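Local coordinates for protein Hydrogenase/urease maturation factor HypB (Helicobacter pylori, PDB 4LPS) that hydrolyses GTP slowly and uses this activity to help insert nickel into [NiFe] hydrogenases, and is also required for urease maturation, at residues L46-T60 with L126-L140. Residues are numbered along the deposited sequence; the frame is centred on the assembly and turned at random.
Sequences LYVLNFMSSPGSGKT and LEKSDFLIIENVGNL. With MG (magnesium ion), chain C; GDP (guanosine-5'-diphosphate), chain D; PO4 (phosphate ion), chain E.
Tyr47 to Phe51 and Phe131 to Glu135 pair residue for residue as two central parallel strands of a P-loop GTPase sheet, bonded by backbone hydrogen bonds that run from Tyr47 N to Asp130 O through to Asn136 N on Phe51 O. Past the strands, Asn139 N reaches Ser53 O at 2.8 Å, which holds residues 137-140 beside the P-loop. One side-chain hydrogen bond adds to these: Asn136 ND2 gives a proton to Asn50 OD1 (3.2 Å), the two amide planes turned 51° apart. Asn50 ND2 is hydrogen-bonded to Asn153 OD1, so the amide is held at both ends.

Apolar side chains pack on both faces of the strand pair. On one, the Tyr47 and Phe131 side chains run side by side, but their rings are turned 84° apart, CD2 of Tyr47 3.7 Å from CE2 of Phe131, while CG2 of Ile133 meets the Phe51 ring at its edge. On the other, Val48 CG1 touches Ile134 CD1. Before the strands, the Leu46 and Leu126 side chains cross at about a right angle, CD1 against CD2 (3.7 Å).

Magnesium and phosphate groups link the end of strand 131-135 to the P-loop and the start of helix 59-66. Glu135, extended with CG anti to the backbone N (chi1 -173°), places OE1 2.4 Å from the magnesium, which also takes Thr60 OG1, GDP O2B, O2 of the separate phosphate ion, a water and Asp86. Lys59, the P-loop lysine, packs its CD and CE against Glu135 CG; bends at chi3 and chi4 bring NZ to GDP O3B (2.7 Å), the phosphate ion and Ser53 OG. Backbone N-H groups of Gly58, Lys59 and Thr60 also grip the GDP beta-phosphate.

Strand 152-158 continues the sheet beyond 47-52. Helix 110-122 packs on Leu46, Leu126 and Leu132, whereas helix 218-234 lies against Tyr47, Leu49 and Phe51.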
loop_
_atom_site.group_PDB
_atom_site.type_symbol
_atom_site.label_atom_id
_atom_site.label_comp_id
_atom_site.label_asym_id
_atom_site.label_seq_id
_atom_site.Cartn_x
_atom_site.Cartn_y
_atom_site.Cartn_z
ATOM N N LEU A 46 -13.517 -1.725 -8.400
ATOM C CA LEU A 46 -12.106 -1.644 -8.050
ATOM C C LEU A 46 -11.790 -2.335 -6.731
ATOM O O LEU A 46 -12.500 -2.156 -5.738
ATOM C CB LEU A 46 -11.655 -0.182 -7.974
ATOM C CG LEU A 46 -11.901 0.692 -9.203
ATOM C CD1 LEU A 46 -11.731 2.157 -8.853
ATOM C CD2 LEU A 46 -10.950 0.298 -10.321
ATOM N N TYR A 47 -10.718 -3.121 -6.727
ATOM C CA TYR A 47 -10.158 -3.638 -5.486
ATOM C C TYR A 47 -9.055 -2.686 -5.043
ATOM O O TYR A 47 -8.045 -2.531 -5.728
ATOM C CB TYR A 47 -9.620 -5.059 -5.660
ATOM C CG TYR A 47 -9.444 -5.805 -4.354
ATOM C CD1 TYR A 47 -10.539 -6.328 -3.682
ATOM C CD2 TYR A 47 -8.185 -5.983 -3.793
ATOM C CE1 TYR A 47 -10.390 -7.009 -2.490
ATOM C CE2 TYR A 47 -8.027 -6.662 -2.596
ATOM C CZ TYR A 47 -9.133 -7.171 -1.951
ATOM O OH TYR A 47 -8.981 -7.848 -0.761
ATOM N N VAL A 48 -9.262 -2.030 -3.907
ATOM C CA VAL A 48 -8.404 -0.922 -3.512
ATOM C C VAL A 48 -7.395 -1.306 -2.430
ATOM O O VAL A 48 -7.753 -1.880 -1.399
ATOM C CB VAL A 48 -9.247 0.271 -3.029
ATOM C CG1 VAL A 48 -8.359 1.436 -2.642
ATOM C CG2 VAL A 48 -10.214 0.684 -4.120
ATOM N N LEU A 49 -6.129 -0.989 -2.689
ATOM C CA LEU A 49 -5.042 -1.288 -1.761
ATOM C C LEU A 49 -4.412 -0.002 -1.244
ATOM O O LEU A 49 -4.221 0.957 -1.998
ATOM C CB LEU A 49 -3.977 -2.164 -2.431
ATOM C CG LEU A 49 -4.464 -3.417 -3.162
ATOM C CD1 LEU A 49 -3.319 -4.099 -3.888
ATOM C CD2 LEU A 49 -5.112 -4.380 -2.181
ATOM N N ASN A 50 -4.127 0.021 0.055
ATOM C CA ASN A 50 -3.474 1.160 0.689
ATOM C C ASN A 50 -2.120 0.750 1.262
ATOM O O ASN A 50 -2.052 0.027 2.260
ATOM C CB ASN A 50 -4.377 1.740 1.784
ATOM C CG ASN A 50 -3.691 2.809 2.607
ATOM O OD1 ASN A 50 -2.891 3.589 2.093
ATOM N ND2 ASN A 50 -4.008 2.852 3.897
ATOM N N PHE A 51 -1.046 1.197 0.619
ATOM C CA PHE A 51 0.304 0.835 1.046
ATOM C C PHE A 51 0.918 1.893 1.954
ATOM O O PHE A 51 1.015 3.064 1.587
ATOM C CB PHE A 51 1.201 0.596 -0.168
ATOM C CG PHE A 51 0.941 -0.709 -0.860
ATOM C CD1 PHE A 51 1.511 -1.886 -0.390
ATOM C CD2 PHE A 51 0.125 -0.764 -1.980
ATOM C CE1 PHE A 51 1.268 -3.096 -1.028
ATOM C CE2 PHE A 51 -0.121 -1.967 -2.623
ATOM C CZ PHE A 51 0.452 -3.134 -2.148
ATOM N N MET A 52 1.338 1.465 3.141
ATOM C CA MET A 52 1.930 2.361 4.120
ATOM C C MET A 52 3.303 1.865 4.546
ATOM O O MET A 52 3.536 0.658 4.623
ATOM C CB MET A 52 1.001 2.489 5.325
ATOM C CG MET A 52 -0.277 3.256 5.021
ATOM S SD MET A 52 -1.478 3.138 6.355
ATOM C CE MET A 52 -1.796 1.373 6.347
ATOM N N SER A 53 4.216 2.800 4.789
ATOM C CA SER A 53 5.560 2.468 5.247
ATOM C C SER A 53 6.295 3.733 5.658
ATOM O O SER A 53 5.776 4.836 5.501
ATOM C CB SER A 53 6.350 1.747 4.153
ATOM O OG SER A 53 6.856 2.674 3.211
ATOM N N SER A 54 7.512 3.567 6.164
ATOM C CA SER A 54 8.421 4.688 6.345
ATOM C C SER A 54 8.812 5.231 4.978
ATOM O O SER A 54 8.661 4.537 3.971
ATOM C CB SER A 54 9.673 4.265 7.116
ATOM O OG SER A 54 9.349 3.652 8.347
ATOM N N PRO A 55 9.286 6.485 4.926
ATOM C CA PRO A 55 9.889 6.936 3.668
ATOM C C PRO A 55 11.017 6.002 3.223
ATOM O O PRO A 55 11.867 5.640 4.044
ATOM C CB PRO A 55 10.432 8.328 4.014
ATOM C CG PRO A 55 9.608 8.775 5.186
ATOM C CD PRO A 55 9.316 7.529 5.965
ATOM N N GLY A 56 11.014 5.607 1.954
ATOM C CA GLY A 56 12.100 4.816 1.400
ATOM C C GLY A 56 12.084 3.315 1.640
ATOM O O GLY A 56 13.074 2.641 1.364
ATOM N N SER A 57 10.976 2.779 2.141
ATOM C CA SER A 57 10.876 1.336 2.363
ATOM C C SER A 57 10.790 0.528 1.062
ATOM O O SER A 57 10.980 -0.688 1.080
ATOM C CB SER A 57 9.673 1.017 3.252
ATOM O OG SER A 57 9.858 1.539 4.556
ATOM N N GLY A 58 10.514 1.193 -0.058
ATOM C CA GLY A 58 10.452 0.511 -1.340
ATOM C C GLY A 58 9.091 0.426 -2.014
ATOM O O GLY A 58 8.887 -0.430 -2.875
ATOM N N LYS A 59 8.161 1.298 -1.630
ATOM C CA LYS A 59 6.809 1.295 -2.196
ATOM C C LYS A 59 6.757 1.539 -3.707
ATOM O O LYS A 59 6.159 0.754 -4.446
ATOM C CB LYS A 59 5.934 2.338 -1.490
ATOM C CG LYS A 59 5.739 2.090 -0.004
ATOM C CD LYS A 59 4.735 3.067 0.593
ATOM C CE LYS A 59 5.259 4.497 0.588
ATOM N NZ LYS A 59 6.632 4.605 1.161
ATOM N N THR A 60 7.352 2.637 -4.160
ATOM C CA THR A 60 7.306 2.989 -5.577
ATOM C C THR A 60 8.013 1.942 -6.438
ATOM O O THR A 60 7.521 1.580 -7.510
ATOM C CB THR A 60 7.931 4.372 -5.837
ATOM O OG1 THR A 60 7.203 5.370 -5.109
ATOM C CG2 THR A 60 7.892 4.710 -7.324
ATOM N N LEU A 126 -9.744 4.003 -14.579
ATOM C CA LEU A 126 -10.511 3.125 -13.698
ATOM C C LEU A 126 -11.204 2.000 -14.463
ATOM O O LEU A 126 -11.303 0.875 -13.968
ATOM C CB LEU A 126 -11.549 3.927 -12.911
ATOM C CG LEU A 126 -11.022 4.999 -11.957
ATOM C CD1 LEU A 126 -12.151 5.543 -11.098
ATOM C CD2 LEU A 126 -9.908 4.440 -11.082
ATOM N N GLU A 127 -11.683 2.311 -15.664
ATOM C CA GLU A 127 -12.356 1.320 -16.495
ATOM C C GLU A 127 -11.451 0.137 -16.827
ATOM O O GLU A 127 -11.914 -0.999 -16.916
ATOM C CB GLU A 127 -12.857 1.963 -17.793
ATOM C CG GLU A 127 -14.149 2.761 -17.661
ATOM C CD GLU A 127 -14.612 3.340 -18.985
ATOM O OE1 GLU A 127 -13.990 3.027 -20.022
ATOM O OE2 GLU A 127 -15.595 4.113 -18.990
ATOM N N LYS A 128 -10.160 0.405 -17.003
ATOM C CA LYS A 128 -9.207 -0.631 -17.392
ATOM C C LYS A 128 -8.520 -1.311 -16.206
ATOM O O LYS A 128 -7.681 -2.190 -16.394
ATOM C CB LYS A 128 -8.149 -0.036 -18.325
ATOM C CG LYS A 128 -8.728 0.660 -19.552
ATOM C CD LYS A 128 -7.671 1.468 -20.298
ATOM C CE LYS A 128 -7.991 1.555 -21.783
ATOM N NZ LYS A 128 -9.319 2.190 -22.028
ATOM N N SER A 129 -8.867 -0.911 -14.988
ATOM C CA SER A 129 -8.149 -1.408 -13.816
ATOM C C SER A 129 -8.984 -2.351 -12.952
ATOM O O SER A 129 -10.180 -2.129 -12.743
ATOM C CB SER A 129 -7.661 -0.234 -12.958
ATOM O OG SER A 129 -6.805 0.624 -13.693
ATOM N N ASP A 130 -8.338 -3.405 -12.459
ATOM C CA ASP A 130 -8.925 -4.273 -11.447
ATOM C C ASP A 130 -8.564 -3.772 -10.058
ATOM O O ASP A 130 -9.263 -4.036 -9.080
ATOM C CB ASP A 130 -8.449 -5.717 -11.627
ATOM C CG ASP A 130 -8.982 -6.349 -12.892
ATOM O OD1 ASP A 130 -10.128 -6.034 -13.271
ATOM O OD2 ASP A 130 -8.257 -7.158 -13.508
ATOM N N PHE A 131 -7.462 -3.037 -9.986
ATOM C CA PHE A 131 -6.957 -2.540 -8.719
ATOM C C PHE A 131 -6.742 -1.035 -8.775
ATOM O O PHE A 131 -6.270 -0.502 -9.779
ATOM C CB PHE A 131 -5.639 -3.227 -8.344
ATOM C CG PHE A 131 -5.752 -4.715 -8.144
ATOM C CD1 PHE A 131 -5.711 -5.584 -9.224
ATOM C CD2 PHE A 131 -5.880 -5.243 -6.868
ATOM C CE1 PHE A 131 -5.806 -6.956 -9.033
ATOM C CE2 PHE A 131 -5.976 -6.612 -6.670
ATOM C CZ PHE A 131 -5.939 -7.468 -7.753
ATOM N N LEU A 132 -7.102 -0.355 -7.694
ATOM C CA LEU A 132 -6.678 1.022 -7.496
ATOM C C LEU A 132 -5.748 1.024 -6.302
ATOM O O LEU A 132 -6.131 0.624 -5.202
ATOM C CB LEU A 132 -7.871 1.959 -7.274
ATOM C CG LEU A 132 -7.517 3.373 -6.800
ATOM C CD1 LEU A 132 -6.888 4.186 -7.919
ATOM C CD2 LEU A 132 -8.745 4.088 -6.260
ATOM N N ILE A 133 -4.520 1.474 -6.523
ATOM C CA ILE A 133 -3.502 1.389 -5.493
ATOM C C ILE A 133 -3.156 2.763 -4.939
ATOM O O ILE A 133 -2.791 3.679 -5.680
ATOM C CB ILE A 133 -2.227 0.701 -6.031
ATOM C CG1 ILE A 133 -2.543 -0.749 -6.417
ATOM C CG2 ILE A 133 -1.108 0.749 -5.001
ATOM C CD1 ILE A 133 -1.335 -1.576 -6.836
ATOM N N ILE A 134 -3.304 2.898 -3.628
ATOM C CA ILE A 134 -2.940 4.116 -2.925
ATOM C C ILE A 134 -1.566 3.951 -2.287
ATOM O O ILE A 134 -1.381 3.094 -1.419
ATOM C CB ILE A 134 -3.983 4.471 -1.840
ATOM C CG1 ILE A 134 -5.362 4.674 -2.476
ATOM C CG2 ILE A 134 -3.567 5.712 -1.065
ATOM C CD1 ILE A 134 -6.496 4.737 -1.475
ATOM N N GLU A 135 -0.596 4.745 -2.732
ATOM C CA GLU A 135 0.684 4.804 -2.039
ATOM C C GLU A 135 0.676 5.986 -1.086
ATOM O O GLU A 135 0.720 7.143 -1.505
ATOM C CB GLU A 135 1.865 4.897 -3.014
ATOM C CG GLU A 135 3.211 4.779 -2.295
ATOM C CD GLU A 135 4.414 4.998 -3.188
ATOM O OE1 GLU A 135 5.352 5.704 -2.759
ATOM O OE2 GLU A 135 4.430 4.468 -4.317
ATOM N N ASN A 136 0.588 5.683 0.203
ATOM C CA ASN A 136 0.454 6.713 1.218
ATOM C C ASN A 136 1.747 7.487 1.450
ATOM O O ASN A 136 2.824 7.067 1.021
ATOM C CB ASN A 136 -0.020 6.094 2.533
ATOM C CG ASN A 136 -1.064 6.940 3.229
ATOM O OD1 ASN A 136 -0.878 8.144 3.413
ATOM N ND2 ASN A 136 -2.174 6.317 3.614
ATOM N N VAL A 137 1.616 8.636 2.108
ATOM C CA VAL A 137 2.755 9.430 2.551
ATOM C C VAL A 137 3.692 8.586 3.410
ATOM O O VAL A 137 3.236 7.818 4.263
ATOM C CB VAL A 137 2.296 10.664 3.353
ATOM C CG1 VAL A 137 3.490 11.482 3.827
ATOM C CG2 VAL A 137 1.358 11.521 2.510
ATOM N N GLY A 138 4.996 8.708 3.171
ATOM C CA GLY A 138 5.971 8.021 3.998
ATOM C C GLY A 138 5.861 8.462 5.445
ATOM O O GLY A 138 6.160 9.612 5.779
ATOM N N ASN A 139 5.433 7.531 6.295
ATOM C CA ASN A 139 5.116 7.802 7.695
ATOM C C ASN A 139 4.628 6.510 8.346
ATOM O O ASN A 139 3.681 5.889 7.859
ATOM C CB ASN A 139 4.059 8.907 7.804
ATOM C CG ASN A 139 3.807 9.345 9.237
ATOM O OD1 ASN A 139 4.357 8.783 10.184
ATOM N ND2 ASN A 139 2.989 10.375 9.398
ATOM N N LEU A 140 5.284 6.087 9.423
ATOM C CA LEU A 140 4.881 4.862 10.108
ATOM C C LEU A 140 3.874 5.112 11.225
ATOM O O LEU A 140 3.556 4.198 11.985
ATOM C CB LEU A 140 6.102 4.139 10.684
ATOM C CG LEU A 140 6.680 2.985 9.864
ATOM C CD1 LEU A 140 7.717 2.209 10.672
ATOM C CD2 LEU A 140 5.576 2.061 9.394
HETATM MG MG MG C . 7.628 6.492 -3.112
HETATM P PB GDP D . 9.605 4.478 -1.347
HETATM O O1B GDP D . 10.138 5.840 -0.978
HETATM O O2B GDP D . 8.618 4.586 -2.481
HETATM O O3B GDP D . 8.896 3.855 -0.170
HETATM O O3A GDP D . 10.826 3.521 -1.758
HETATM P PA GDP D . 11.650 3.679 -3.134
HETATM O O1A GDP D . 10.991 2.876 -4.226
HETATM O O2A GDP D . 11.811 5.122 -3.538
HETATM O "O5'" GDP D . 13.049 3.000 -2.760
HETATM C "C5'" GDP D . 14.040 3.727 -2.038
HETATM C "C4'" GDP D . 15.397 3.098 -2.312
HETATM O "O4'" GDP D . 15.359 1.709 -1.977
HETATM C "C3'" GDP D . 15.740 3.176 -3.788
HETATM O "O3'" GDP D . 17.134 3.479 -3.897
HETATM C "C2'" GDP D . 15.505 1.783 -4.324
HETATM O "O2'" GDP D . 16.427 1.485 -5.371
HETATM C "C1'" GDP D . 15.781 0.931 -3.101
HETATM N N9 GDP D . 15.040 -0.350 -3.106
HETATM C C8 GDP D . 13.727 -0.553 -3.324
HETATM N N7 GDP D . 13.425 -1.871 -3.216
HETATM C C5 GDP D . 14.561 -2.530 -2.908
HETATM C C6 GDP D . 14.963 -3.932 -2.646
HETATM O O6 GDP D . 14.128 -4.858 -2.691
HETATM N N1 GDP D . 16.247 -4.180 -2.359
HETATM C C2 GDP D . 17.169 -3.200 -2.305
HETATM N N2 GDP D . 18.453 -3.515 -2.011
HETATM N N3 GDP D . 16.873 -1.897 -2.531
HETATM C C4 GDP D . 15.614 -1.516 -2.830
HETATM P P PO4 E . 7.762 7.954 0.177
HETATM O O1 PO4 E . 6.380 8.545 0.296
HETATM O O2 PO4 E . 7.979 7.509 -1.246
HETATM O O3 PO4 E . 8.787 8.997 0.542
HETATM O O4 PO4 E . 7.883 6.776 1.106
HETATM O O HOH W 1 2.751 5.446 5.409
HETATM O O HOH W 2 9.773 7.091 -3.521
#